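Local coordinates for putative Glycerophosphoryl diester phosphodiesterase (Silicibacter pomeroyi, PDB 3L12), which is a putative member of the glycerophosphoryl diester phosphodiesterase family, a TIM-barrel protein that holds a magnesium ion in this structure, at residues G22-R27 with T109-R114; M73-Q78 with Q118-G123; D173-R178 with A200-T205; E195-A200 with T205-Q210; V271-V276 with R283-T288. One frame throughout, in Å; residues are numbered along the deposited sequence.

Contact 1 of 5, residues G22-R27 with T109-R114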
# COMPACT_ATOMS: atom_id res chain seq x y z
N GLY A 22 11.67 -2.91 4.71
CA GLY A 22 10.84 -2.99 3.52
C GLY A 22 11.60 -3.49 2.33
O GLY A 22 12.51 -2.78 1.85
N HIS A 23 11.33 -4.72 1.88
CA HIS A 23 12.09 -5.32 0.76
C HIS A 23 11.75 -4.63 -0.58
O HIS A 23 10.59 -4.69 -1.06
CB HIS A 23 11.80 -6.81 0.69
CG HIS A 23 12.72 -7.54 -0.22
ND1 HIS A 23 12.26 -8.36 -1.23
CD2 HIS A 23 14.07 -7.56 -0.29
CE1 HIS A 23 13.32 -8.90 -1.85
NE2 HIS A 23 14.41 -8.41 -1.31
N ARG A 24 12.76 -3.96 -1.17
CA ARG A 24 12.60 -3.14 -2.39
C ARG A 24 11.50 -2.11 -2.20
O ARG A 24 10.88 -1.71 -3.11
CB ARG A 24 12.33 -4.03 -3.63
CG ARG A 24 13.31 -5.17 -3.70
CD ARG A 24 13.11 -6.05 -4.90
NE ARG A 24 14.04 -7.16 -4.78
CZ ARG A 24 14.08 -8.24 -5.57
NH1 ARG A 24 13.24 -8.38 -6.61
NH2 ARG A 24 14.95 -9.21 -5.29
N GLY A 25 11.33 -1.66 -0.96
CA GLY A 25 10.19 -0.83 -0.62
C GLY A 25 9.15 -1.75 -0.00
O GLY A 25 9.25 -2.17 1.17
N ALA A 26 8.12 -2.11 -0.77
CA ALA A 26 7.05 -3.01 -0.31
C ALA A 26 6.55 -3.75 -1.56
O ALA A 26 5.49 -3.46 -2.06
CB ALA A 26 5.93 -2.28 0.31
N ARG A 27 7.38 -4.66 -2.06
CA ARG A 27 7.09 -5.36 -3.29
C ARG A 27 5.73 -6.07 -3.29
O ARG A 27 5.11 -6.25 -4.33
CB ARG A 27 8.23 -6.34 -3.57
CG ARG A 27 8.01 -7.31 -4.75
CD ARG A 27 9.25 -8.10 -5.13
NE ARG A 27 9.74 -8.97 -4.05
CZ ARG A 27 10.54 -9.99 -4.18
NH1 ARG A 27 11.01 -10.36 -5.37
NH2 ARG A 27 10.84 -10.72 -3.12
N THR A 109 2.70 -14.42 -15.37
CA THR A 109 3.97 -15.01 -15.11
C THR A 109 4.11 -15.57 -13.68
O THR A 109 3.38 -15.23 -12.78
CB THR A 109 5.11 -13.97 -15.32
OG1 THR A 109 5.10 -12.96 -14.29
CG2 THR A 109 4.99 -13.31 -16.76
N VAL A 110 5.12 -16.42 -13.53
CA VAL A 110 5.46 -17.00 -12.21
C VAL A 110 5.69 -15.86 -11.21
O VAL A 110 5.12 -15.84 -10.12
CB VAL A 110 6.68 -17.92 -12.34
CG1 VAL A 110 7.19 -18.42 -10.92
CG2 VAL A 110 6.38 -19.20 -13.25
N TYR A 111 6.49 -14.89 -11.61
CA TYR A 111 6.85 -13.82 -10.73
C TYR A 111 5.63 -12.97 -10.42
O TYR A 111 5.41 -12.64 -9.23
CB TYR A 111 7.92 -12.96 -11.35
CG TYR A 111 8.61 -12.01 -10.40
CD1 TYR A 111 9.73 -12.39 -9.71
CD2 TYR A 111 8.21 -10.68 -10.32
CE1 TYR A 111 10.42 -11.47 -8.88
CE2 TYR A 111 8.88 -9.77 -9.51
CZ TYR A 111 10.00 -10.19 -8.81
OH TYR A 111 10.68 -9.27 -8.03
N GLY A 112 4.77 -12.68 -11.41
CA GLY A 112 3.56 -11.92 -11.19
C GLY A 112 2.61 -12.59 -10.21
O GLY A 112 1.96 -11.92 -9.37
N ARG A 113 2.49 -13.91 -10.33
CA ARG A 113 1.65 -14.68 -9.43
C ARG A 113 2.13 -14.65 -7.99
O ARG A 113 1.32 -14.92 -7.08
CB ARG A 113 1.43 -16.12 -9.90
CG ARG A 113 0.47 -16.21 -11.08
CD ARG A 113 0.10 -17.71 -11.39
NE ARG A 113 1.27 -18.51 -11.71
CZ ARG A 113 1.83 -18.60 -12.91
NH1 ARG A 113 1.31 -17.96 -13.96
NH2 ARG A 113 2.91 -19.35 -13.08
N ARG A 114 3.42 -14.40 -7.79
CA ARG A 114 3.95 -14.31 -6.42
C ARG A 114 3.34 -13.09 -5.72
O ARG A 114 3.10 -13.16 -4.49
CB ARG A 114 5.45 -14.16 -6.40
CG ARG A 114 6.21 -15.35 -6.82
CD ARG A 114 7.64 -15.05 -6.92
NE ARG A 114 8.29 -14.68 -5.67
CZ ARG A 114 9.60 -14.43 -5.59
NH1 ARG A 114 10.40 -14.53 -6.68
NH2 ARG A 114 10.13 -14.11 -4.46
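R27 reaches across to Y111 on a long, bent side chain. From CB the chain runs on with CG anti to the backbone N (chi1 173°), stays extended to CD and then turns at chi3 (62°), which brings its end round to the tyrosine hydroxyl. CD lies 3.4 Å from Y111 OH, while NE only skirts that oxygen. NH1 of R27 makes the bond proper, donating to Y111 OH at 2.9 Å with an N-H...O angle of 161°, and the oxygen lies in the guanidinium plane. NH2 of R27 turns to D296 in a salt bridge; in the R114 conformer modelled here it also passes near R114 NH2, a pairing of like charges that the D296 carboxylate probably eases. R24 comes to the same hydroxyl from another direction: its NH1 is 3.1 Å from Y111 OH, but the angle is too poor for a bond. That nitrogen is spent on E32 in a salt bridge, and Y111 OH is hydrogen-bonded to E32 as well, so one carboxylate ties R24 and Y111 together. Arginine suits both places because one flat group can serve several acceptors. The type II turn from G22 to G25 leaves strand 19-23, which pairs in parallel with strands 48-55 and 292-295 of the barrel; the R24 side chain is about 5 Å from the bound magnesium ion, and R27 faces the short helix 110-114.

Contact 2 of 5, residues M73-Q78 with Q118-G123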
# COMPACT_ATOMS: atom_id res chain seq x y z
N MSE A 73 8.54 -7.81 -15.32
CA MSE A 73 8.29 -6.52 -14.71
C MSE A 73 8.59 -5.33 -15.62
O MSE A 73 8.62 -4.19 -15.13
CB MSE A 73 9.08 -6.34 -13.38
CG MSE A 73 10.58 -6.10 -13.53
SE MSE A 73 11.58 -6.04 -11.82
CE MSE A 73 10.76 -7.63 -11.17
N THR A 74 8.84 -5.59 -16.90
CA THR A 74 9.27 -4.54 -17.80
C THR A 74 8.50 -4.46 -19.09
O THR A 74 8.32 -5.46 -19.79
CB THR A 74 10.77 -4.75 -18.15
OG1 THR A 74 11.57 -5.09 -17.00
CG2 THR A 74 11.37 -3.52 -18.78
N ARG A 75 8.03 -3.24 -19.37
CA ARG A 75 7.34 -2.99 -20.63
C ARG A 75 8.15 -2.05 -21.49
O ARG A 75 8.91 -1.16 -20.99
CB ARG A 75 5.97 -2.39 -20.41
CG ARG A 75 4.92 -3.34 -19.94
CD ARG A 75 3.70 -2.67 -19.32
NE ARG A 75 3.99 -2.20 -17.98
CZ ARG A 75 3.23 -1.33 -17.30
NH1 ARG A 75 2.19 -0.73 -17.85
NH2 ARG A 75 3.54 -1.04 -16.04
N ASP A 76 7.98 -2.24 -22.80
CA ASP A 76 8.62 -1.43 -23.81
C ASP A 76 8.02 -0.02 -23.94
O ASP A 76 7.11 0.36 -23.22
CB ASP A 76 8.67 -2.19 -25.15
CG ASP A 76 7.30 -2.43 -25.80
OD1 ASP A 76 6.36 -1.63 -25.56
OD2 ASP A 76 7.20 -3.37 -26.64
N GLY A 77 8.52 0.71 -24.91
CA GLY A 77 8.07 2.09 -25.10
C GLY A 77 6.63 2.23 -25.58
O GLY A 77 6.10 3.33 -25.51
N GLN A 78 6.04 1.15 -26.11
CA GLN A 78 4.64 1.12 -26.51
C GLN A 78 3.71 0.65 -25.41
O GLN A 78 2.48 0.73 -25.54
CB GLN A 78 4.48 0.22 -27.74
CG GLN A 78 5.05 0.81 -29.00
CD GLN A 78 6.54 0.88 -29.06
OE1 GLN A 78 7.23 -0.17 -28.95
NE2 GLN A 78 7.09 2.07 -29.22
N GLN A 118 -0.27 -6.50 -5.85
CA GLN A 118 0.54 -5.33 -6.06
C GLN A 118 -0.19 -4.40 -7.03
O GLN A 118 -0.67 -4.86 -8.06
CB GLN A 118 1.89 -5.75 -6.66
CG GLN A 118 2.82 -4.57 -6.93
CD GLN A 118 4.03 -4.99 -7.74
OE1 GLN A 118 4.04 -4.75 -8.92
NE2 GLN A 118 5.10 -5.52 -7.08
N ALA A 119 -0.25 -3.13 -6.70
CA ALA A 119 -0.82 -2.13 -7.57
C ALA A 119 -0.15 -2.14 -8.93
O ALA A 119 1.02 -2.47 -9.05
CB ALA A 119 -0.71 -0.74 -6.95
N PHE A 120 -0.92 -1.76 -9.94
CA PHE A 120 -0.43 -1.80 -11.32
C PHE A 120 -0.39 -0.40 -11.84
O PHE A 120 -1.45 0.17 -12.18
CB PHE A 120 -1.30 -2.71 -12.21
CG PHE A 120 -0.68 -2.94 -13.57
CD1 PHE A 120 0.20 -3.99 -13.73
CD2 PHE A 120 -0.96 -2.11 -14.63
CE1 PHE A 120 0.83 -4.20 -14.97
CE2 PHE A 120 -0.34 -2.32 -15.89
CZ PHE A 120 0.54 -3.38 -16.03
N LEU A 121 0.84 0.14 -11.92
CA LEU A 121 1.10 1.49 -12.32
C LEU A 121 1.71 1.52 -13.73
O LEU A 121 2.42 0.61 -14.09
CB LEU A 121 2.06 2.20 -11.32
CG LEU A 121 1.65 2.31 -9.84
CD1 LEU A 121 2.73 3.04 -8.95
CD2 LEU A 121 0.27 3.03 -9.77
N THR A 122 1.50 2.65 -14.42
CA THR A 122 2.04 2.88 -15.77
C THR A 122 2.77 4.23 -15.75
O THR A 122 2.35 5.19 -15.05
CB THR A 122 0.92 2.79 -16.80
OG1 THR A 122 0.34 1.46 -16.81
CG2 THR A 122 1.42 3.17 -18.20
N GLY A 123 3.87 4.27 -16.48
CA GLY A 123 4.68 5.47 -16.60
C GLY A 123 5.73 5.61 -15.53
O GLY A 123 6.17 6.72 -15.23
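R75 NH2 donates to the backbone oxygen L121 O at 2.8 Å, with an N-H...O angle of 158° and the nitrogen lying in the carbonyl plane. The other terminal nitrogen, R75 NH1, donates to T122 OG1 at 3.0 Å and 161°. Both acceptors lie almost exactly in the guanidinium plane, so the two bonds fix the rotation of the flat group as well as its place. A bend at chi3 (-76°) turns the end of the arginine toward the second loop. T122 is a good partner there, because its hydroxyl stands beside its own backbone N and faces NH1. F120 approaches from the opposite direction and lays its rim over one face of the guanidinium: F120 CZ stands 3.5 Å above the plane, over its centre, with the two planes well short of parallel. These loops belong to the long excursion between strand 61-63 and helix 129-137 of the TIM barrel, which probably corresponds to the insertion characteristic of this phosphodiesterase family. Arginine suits this join, since its N-H groups fan out in one plane and can take a backbone oxygen and a hydroxyl together. D101 adds a long, weak ion pair to R75 NH2. D76 OD1 accepts from Q78 N in an Asx turn. On the other loop, F120 N is hydrogen-bonded to Q302 of the second subunit, and the phenyl ring packs on R303 of that subunit.

Contact 3 of 5, residues D173-R178 with A200-T205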
# COMPACT_ATOMS: atom_id res chain seq x y z
N ASP A 173 27.25 9.18 -4.49
CA ASP A 173 25.82 9.49 -4.30
C ASP A 173 25.46 9.60 -2.83
O ASP A 173 24.79 10.57 -2.41
CB ASP A 173 24.92 8.44 -4.94
CG ASP A 173 24.77 8.61 -6.44
OD1 ASP A 173 25.10 9.67 -7.00
OD2 ASP A 173 24.33 7.62 -7.07
N VAL A 174 25.88 8.62 -2.03
CA VAL A 174 25.59 8.61 -0.59
C VAL A 174 26.10 9.90 0.05
O VAL A 174 25.39 10.56 0.84
CB VAL A 174 26.19 7.36 0.10
CG1 VAL A 174 26.04 7.45 1.61
CG2 VAL A 174 25.54 6.07 -0.40
N ARG A 175 27.33 10.29 -0.31
CA ARG A 175 27.95 11.50 0.22
C ARG A 175 27.25 12.79 -0.24
O ARG A 175 27.01 13.69 0.59
CB ARG A 175 29.45 11.49 -0.09
CG ARG A 175 30.12 10.38 0.67
CD ARG A 175 31.60 10.48 0.73
NE ARG A 175 32.08 9.40 1.59
CZ ARG A 175 32.88 8.39 1.24
NH1 ARG A 175 33.44 8.31 0.02
NH2 ARG A 175 33.23 7.51 2.17
N ARG A 176 26.88 12.85 -1.52
CA ARG A 176 26.19 14.02 -2.09
C ARG A 176 24.92 14.37 -1.30
O ARG A 176 24.63 15.57 -1.08
CB ARG A 176 25.85 13.78 -3.58
CG ARG A 176 25.13 14.94 -4.31
CD ARG A 176 24.83 14.64 -5.79
N TYR A 177 24.18 13.35 -0.88
CA TYR A 177 22.94 13.51 -0.14
C TYR A 177 23.08 13.36 1.39
O TYR A 177 22.09 13.25 2.12
CB TYR A 177 21.85 12.56 -0.72
CG TYR A 177 21.51 12.95 -2.10
CD1 TYR A 177 20.69 14.03 -2.34
CD2 TYR A 177 22.10 12.31 -3.19
CE1 TYR A 177 20.44 14.46 -3.62
CE2 TYR A 177 21.84 12.73 -4.49
CZ TYR A 177 21.00 13.81 -4.68
OH TYR A 177 20.72 14.26 -5.93
N ARG A 178 24.32 13.33 1.88
CA ARG A 178 24.60 13.27 3.32
C ARG A 178 23.86 12.11 3.99
O ARG A 178 23.30 12.26 5.10
CB ARG A 178 24.24 14.60 4.00
CG ARG A 178 24.98 15.79 3.47
CD ARG A 178 24.66 17.02 4.34
NE ARG A 178 25.50 18.18 4.06
CZ ARG A 178 26.53 18.63 4.80
NH1 ARG A 178 26.92 18.03 5.93
NH2 ARG A 178 27.20 19.71 4.40
N ALA A 200 35.17 3.36 2.49
CA ALA A 200 34.22 4.01 3.40
C ALA A 200 34.16 3.25 4.72
O ALA A 200 33.15 2.64 5.03
CB ALA A 200 32.85 4.06 2.73
N PRO A 201 35.25 3.31 5.51
CA PRO A 201 35.27 2.57 6.76
C PRO A 201 34.24 3.06 7.76
O PRO A 201 33.96 2.36 8.75
CB PRO A 201 36.69 2.82 7.30
CG PRO A 201 37.14 4.03 6.60
CD PRO A 201 36.55 3.95 5.25
N ASP A 202 33.68 4.23 7.51
CA ASP A 202 32.64 4.81 8.33
C ASP A 202 31.28 4.15 8.13
O ASP A 202 30.43 4.30 8.99
CB ASP A 202 32.53 6.33 8.09
CG ASP A 202 32.43 6.73 6.61
OD1 ASP A 202 33.31 6.35 5.76
OD2 ASP A 202 31.46 7.48 6.30
N LEU A 203 31.09 3.40 7.04
CA LEU A 203 29.81 2.75 6.75
C LEU A 203 29.91 1.28 7.10
O LEU A 203 30.86 0.60 6.65
CB LEU A 203 29.40 2.94 5.28
CG LEU A 203 29.37 4.37 4.74
CD1 LEU A 203 28.86 4.32 3.28
CD2 LEU A 203 28.50 5.27 5.57
N PRO A 204 28.98 0.77 7.91
CA PRO A 204 29.08 -0.63 8.23
C PRO A 204 28.76 -1.50 7.01
O PRO A 204 28.12 -1.04 6.06
CB PRO A 204 28.08 -0.81 9.39
CG PRO A 204 27.07 0.24 9.19
CD PRO A 204 27.81 1.40 8.53
N THR A 205 29.23 -2.75 7.06
CA THR A 205 29.09 -3.72 6.00
C THR A 205 28.18 -4.86 6.50
O THR A 205 28.30 -5.30 7.67
CB THR A 205 30.47 -4.26 5.51
OG1 THR A 205 31.21 -4.74 6.62
CG2 THR A 205 31.28 -3.15 4.80
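R175 and D202 meet with their flat groups nearly coplanar, the guanidinium and carboxylate planes only 20° apart. D202 OD1 lies at the edge of the guanidinium, 3.8 Å from R175 NH2, a salt bridge long enough to be a loose electrostatic pairing at the surface. R175 gets there with its chain extended from CG to NE. D202 holds its carboxyl carbon between its own backbone N and carbonyl carbon (chi1 51°), which turns OD1 toward the arginine. The same NH2 of R175 rests 3.5 Å from A200 CB, approaching obliquely, and it makes a weak hydrogen bond to Q199 O at the end of helix 190-199. Alanine's small methyl lets the guanidinium come so near that helix end. D202 occupies the third place of a type I turn from A200 to L203, closed by L203 N to A200 O at 3.0 Å; P201, with its restricted phi, fits the second place. Deeper in, V174 and L203 turn toward each other. Helix 160-176 ends here in a Schellman motif with R178 at positive phi. The contact ties that helix end to the turn joining helix 190-199 to strand 205-209, with V174 and L203 both packing onto strand 183-187.

Contact 4 of 5, residues E195-A200 with T205-Q210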
# COMPACT_ATOMS: atom_id res chain seq x y z
N GLU A 195 36.08 -4.02 -0.36
CA GLU A 195 36.36 -2.78 -1.09
C GLU A 195 35.53 -1.63 -0.51
O GLU A 195 36.05 -0.53 -0.33
CB GLU A 195 36.13 -2.97 -2.59
CG GLU A 195 36.44 -1.75 -3.48
CD GLU A 195 37.90 -1.32 -3.44
OE1 GLU A 195 38.80 -2.17 -3.20
OE2 GLU A 195 38.15 -0.10 -3.64
N CYS A 196 34.28 -1.89 -0.14
CA CYS A 196 33.48 -0.83 0.52
C CYS A 196 34.17 -0.32 1.80
O CYS A 196 34.19 0.88 2.07
CB CYS A 196 32.11 -1.35 0.90
SG CYS A 196 31.02 -1.73 -0.50
N ARG A 197 34.66 -1.25 2.61
CA ARG A 197 35.26 -0.94 3.88
C ARG A 197 36.53 -0.13 3.68
O ARG A 197 36.82 0.77 4.45
CB ARG A 197 35.59 -2.21 4.66
CG ARG A 197 36.07 -1.95 6.06
CD ARG A 197 36.39 -3.18 6.86
NE ARG A 197 35.27 -4.12 6.84
CZ ARG A 197 35.18 -5.23 6.10
NH1 ARG A 197 36.19 -5.62 5.32
NH2 ARG A 197 34.10 -5.99 6.18
N ARG A 198 37.29 -0.45 2.64
CA ARG A 198 38.48 0.34 2.34
C ARG A 198 38.14 1.74 1.84
O ARG A 198 38.84 2.70 2.19
CB ARG A 198 39.42 -0.38 1.36
CG ARG A 198 40.16 -1.53 1.99
CD ARG A 198 41.21 -2.08 1.00
NE ARG A 198 40.55 -2.71 -0.13
CZ ARG A 198 40.11 -3.96 -0.17
NH1 ARG A 198 40.22 -4.76 0.89
NH2 ARG A 198 39.50 -4.41 -1.26
N GLN A 199 37.09 1.87 1.03
CA GLN A 199 36.70 3.20 0.55
C GLN A 199 35.82 4.02 1.53
O GLN A 199 35.79 5.25 1.41
CB GLN A 199 35.96 3.11 -0.79
CG GLN A 199 36.80 2.65 -1.96
CD GLN A 199 36.10 2.83 -3.29
OE1 GLN A 199 35.36 3.80 -3.51
NE2 GLN A 199 36.29 1.86 -4.17
N ALA A 200 35.17 3.36 2.49
CA ALA A 200 34.22 4.01 3.40
C ALA A 200 34.16 3.25 4.72
O ALA A 200 33.15 2.64 5.03
CB ALA A 200 32.85 4.06 2.73
N THR A 205 29.23 -2.75 7.06
CA THR A 205 29.09 -3.72 6.00
C THR A 205 28.18 -4.86 6.50
O THR A 205 28.30 -5.30 7.67
CB THR A 205 30.47 -4.26 5.51
OG1 THR A 205 31.21 -4.74 6.62
CG2 THR A 205 31.28 -3.15 4.80
N SER A 206 27.35 -5.34 5.59
CA SER A 206 26.35 -6.37 5.85
C SER A 206 26.46 -7.50 4.82
O SER A 206 26.40 -7.26 3.62
CB SER A 206 24.98 -5.71 5.76
OG SER A 206 23.94 -6.64 5.84
N TYR A 207 26.60 -8.73 5.32
CA TYR A 207 26.93 -9.91 4.53
C TYR A 207 25.73 -10.84 4.34
O TYR A 207 25.26 -11.47 5.31
CB TYR A 207 28.05 -10.66 5.25
CG TYR A 207 29.44 -10.00 5.11
CD1 TYR A 207 29.74 -8.77 5.72
CD2 TYR A 207 30.46 -10.63 4.42
CE1 TYR A 207 31.01 -8.21 5.60
CE2 TYR A 207 31.75 -10.05 4.29
CZ TYR A 207 32.00 -8.83 4.86
OH TYR A 207 33.24 -8.22 4.72
N LEU A 208 25.22 -10.87 3.13
CA LEU A 208 24.14 -11.74 2.74
C LEU A 208 24.68 -13.15 2.61
O LEU A 208 25.83 -13.38 2.12
CB LEU A 208 23.57 -11.35 1.37
CG LEU A 208 22.67 -10.14 1.44
CD1 LEU A 208 22.45 -9.44 0.07
CD2 LEU A 208 21.32 -10.63 2.00
N SER A 209 23.84 -14.12 2.96
CA SER A 209 24.16 -15.53 2.71
C SER A 209 22.86 -16.29 2.39
O SER A 209 21.76 -15.90 2.82
CB SER A 209 24.86 -16.17 3.91
OG SER A 209 24.00 -16.18 5.04
N GLN A 210 22.99 -17.34 1.60
CA GLN A 210 21.87 -18.22 1.27
C GLN A 210 22.47 -19.61 0.92
O GLN A 210 23.27 -19.71 -0.01
CB GLN A 210 21.02 -17.67 0.14
CG GLN A 210 19.83 -18.58 -0.22
CD GLN A 210 18.98 -18.02 -1.27
OE1 GLN A 210 19.47 -17.43 -2.24
NE2 GLN A 210 17.67 -18.17 -1.13
O HOH W 1 32.89 -2.94 7.98
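Hydrogen bonds from R197 dominate, and one nitrogen makes two of them. R197 NH2 donates to Y207 OH at 2.8 Å and 158°, with the oxygen in the guanidinium plane. It also donates to T205 OG1 at 3.2 Å, a more bent bond of 138° whose acceptor is tilted out of that plane. The phenol ring and the guanidinium are nearly coplanar, so they meet edge against edge. A bend at chi3 swings the arginine end over to the strand. A water adds a second path: it accepts from R197 NE at 2.9 Å and hydrogen-bonds T205 OG1 at 2.8 Å. The threonine hydroxyl, set between its backbone N and carbonyl carbon, can therefore serve both, while its methyl turns to C196. That apolar packing is slight, C196 CB standing 4.4 Å from T205 CG2. Charge pairing lies within the helix itself, where E195 OE1 holds R198 NH2 at 3.0 Å in a salt bridge. E195 OE2 separately accepts a hydrogen bond from Q199 NE2 on its anti lone pair. T205 points to the helix, and Y207, two residues on, brings its hydroxyl round to the same arginine. Y207 further meets W190 edge-to-face. The helix and strand segments run antiparallel (177°), as expected of the beta-alpha-beta unit formed by strand 183-187, helix 190-199 and strand 205-209, whose two strands pair side by side in the barrel.

Contact 5 of 5, residues V271-V276 with R283-T288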
# COMPACT_ATOMS: atom_id res chain seq x y z
N VAL A 271 21.71 -9.47 13.17
CA VAL A 271 21.21 -10.46 12.27
C VAL A 271 19.88 -9.99 11.70
O VAL A 271 18.92 -9.75 12.45
CB VAL A 271 21.03 -11.82 12.96
CG1 VAL A 271 20.57 -12.88 11.98
CG2 VAL A 271 22.36 -12.22 13.68
N LEU A 272 19.85 -9.82 10.39
CA LEU A 272 18.62 -9.42 9.67
C LEU A 272 18.31 -10.57 8.74
O LEU A 272 19.15 -10.92 7.88
CB LEU A 272 18.81 -8.14 8.89
CG LEU A 272 19.34 -6.90 9.61
CD1 LEU A 272 19.32 -5.78 8.56
CD2 LEU A 272 18.49 -6.52 10.82
N THR A 273 17.14 -11.17 8.86
CA THR A 273 16.80 -12.26 7.96
C THR A 273 15.82 -11.79 6.87
O THR A 273 15.08 -10.78 7.04
CB THR A 273 16.31 -13.47 8.74
OG1 THR A 273 16.27 -14.60 7.86
CG2 THR A 273 14.97 -13.15 9.43
N TRP A 274 15.82 -12.51 5.74
CA TRP A 274 15.11 -12.12 4.52
C TRP A 274 14.72 -13.33 3.70
O TRP A 274 15.25 -14.42 4.01
CB TRP A 274 16.04 -11.25 3.61
CG TRP A 274 17.26 -11.98 3.18
CD1 TRP A 274 18.41 -12.10 3.89
CD2 TRP A 274 17.43 -12.74 1.99
NE1 TRP A 274 19.28 -12.93 3.22
CE2 TRP A 274 18.71 -13.34 2.06
CE3 TRP A 274 16.61 -13.01 0.87
CZ2 TRP A 274 19.22 -14.13 1.04
CZ3 TRP A 274 17.13 -13.82 -0.13
CH2 TRP A 274 18.42 -14.37 -0.03
N THR A 275 13.71 -13.27 2.82
CA THR A 275 12.68 -12.24 2.65
C THR A 275 11.46 -13.00 3.23
O THR A 275 11.04 -14.04 2.69
CB THR A 275 12.46 -11.82 1.23
OG1 THR A 275 13.62 -11.10 0.79
CG2 THR A 275 11.25 -10.97 1.13
N VAL A 276 10.94 -12.51 4.35
CA VAL A 276 10.01 -13.33 5.15
C VAL A 276 8.63 -12.79 4.95
O VAL A 276 8.31 -11.66 5.37
CB VAL A 276 10.45 -13.39 6.65
CG1 VAL A 276 9.76 -14.53 7.37
CG2 VAL A 276 12.03 -13.48 6.87
N ARG A 283 6.38 -15.08 12.26
CA ARG A 283 6.30 -15.42 13.66
C ARG A 283 7.51 -16.22 14.15
O ARG A 283 8.07 -15.91 15.19
CB ARG A 283 4.98 -16.19 13.94
CG ARG A 283 4.73 -16.51 15.37
CD ARG A 283 3.30 -16.98 15.59
NE ARG A 283 2.31 -15.94 15.37
CZ ARG A 283 1.87 -15.10 16.31
NH1 ARG A 283 2.25 -15.20 17.57
NH2 ARG A 283 0.96 -14.20 15.98
N ARG A 284 7.92 -17.25 13.41
CA ARG A 284 9.06 -18.09 13.80
C ARG A 284 10.35 -17.27 13.85
O ARG A 284 11.14 -17.42 14.80
CB ARG A 284 9.23 -19.29 12.85
CG ARG A 284 10.29 -20.26 13.31
CD ARG A 284 10.32 -21.51 12.48
NE ARG A 284 10.83 -21.26 11.13
CZ ARG A 284 10.08 -21.08 10.05
NH1 ARG A 284 8.75 -21.14 10.10
NH2 ARG A 284 10.68 -20.82 8.88
N MSE A 285 10.54 -16.36 12.87
CA MSE A 285 11.73 -15.54 12.85
C MSE A 285 11.76 -14.57 14.04
O MSE A 285 12.79 -14.42 14.67
CB MSE A 285 11.93 -14.76 11.54
CG MSE A 285 12.26 -15.58 10.35
SE MSE A 285 13.89 -16.68 10.56
CE MSE A 285 13.11 -18.28 11.22
N ALA A 286 10.62 -13.95 14.35
CA ALA A 286 10.55 -13.10 15.54
C ALA A 286 10.96 -13.88 16.80
O ALA A 286 11.70 -13.36 17.65
CB ALA A 286 9.14 -12.44 15.70
N THR A 287 10.41 -15.09 16.98
CA THR A 287 10.69 -15.92 18.16
C THR A 287 12.16 -16.30 18.31
O THR A 287 12.70 -16.47 19.40
CB THR A 287 9.85 -17.22 18.08
OG1 THR A 287 8.46 -16.88 18.02
CG2 THR A 287 10.06 -18.13 19.27
N THR A 288 13.17 -16.42 16.91
CA THR A 288 14.56 -16.79 16.94
C THR A 288 15.35 -15.68 17.60
O THR A 288 16.49 -15.87 18.01
CB THR A 288 15.14 -17.04 15.55
OG1 THR A 288 15.13 -15.82 14.81
CG2 THR A 288 14.33 -18.11 14.82
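M285, modelled as selenomethionine, leaves its helix with CG beside the backbone N (chi1 -69°) and folds again at chi2 (-57°), curling the chain against T273 and V276. T273 in turn holds OG1 anti to its backbone N (chi1 -168°), so that CG2 is the branch offered to the helix. T273 CG2 meets M285 CG at 3.8 Å and M285 SE at 3.9 Å. V276 straddles the same methylene with both branches, CG1 at 4.0 Å and CG2 at 4.1 Å from M285 CG. This is the inward packing of a beta-alpha-beta unit, strand 270-273, helix 279-288 and strand 292-295, in the TIM barrel, and M285 also leans on I293 of the last strand. A long flexible side chain suits the wedge between strand and helix; threonine gives a methyl to it while its hydroxyl is bonded to P251 O. T273, V276 and M285 are all buried, and V276 packs on I293 too.

In the fold
Contacts 1, 4 and 5 all reach the one curled sheet of the barrel, and contact 3 lies beside contact 4. Along the chain, contacts 1 and 2 interlace, contacts 3 and 4 interlace next and share A200 and T205, and contact 5 comes last. Contacts 1 and 2, 14 Å apart between centres, touch where R27 O meets Q118 NE2, and they bring the long loops after strand 61-63 and the second subunit near the strand 19-23 end, by the magnesium ion. Contacts 1 and 4 lie on opposite sides of the chain's centre, their centres about 25 Å apart. Contact 5 bridges them: T275 packs on H23, and W274 packs on L208, so the chain just after strand 270-273 touches both the start and the middle of the barrel.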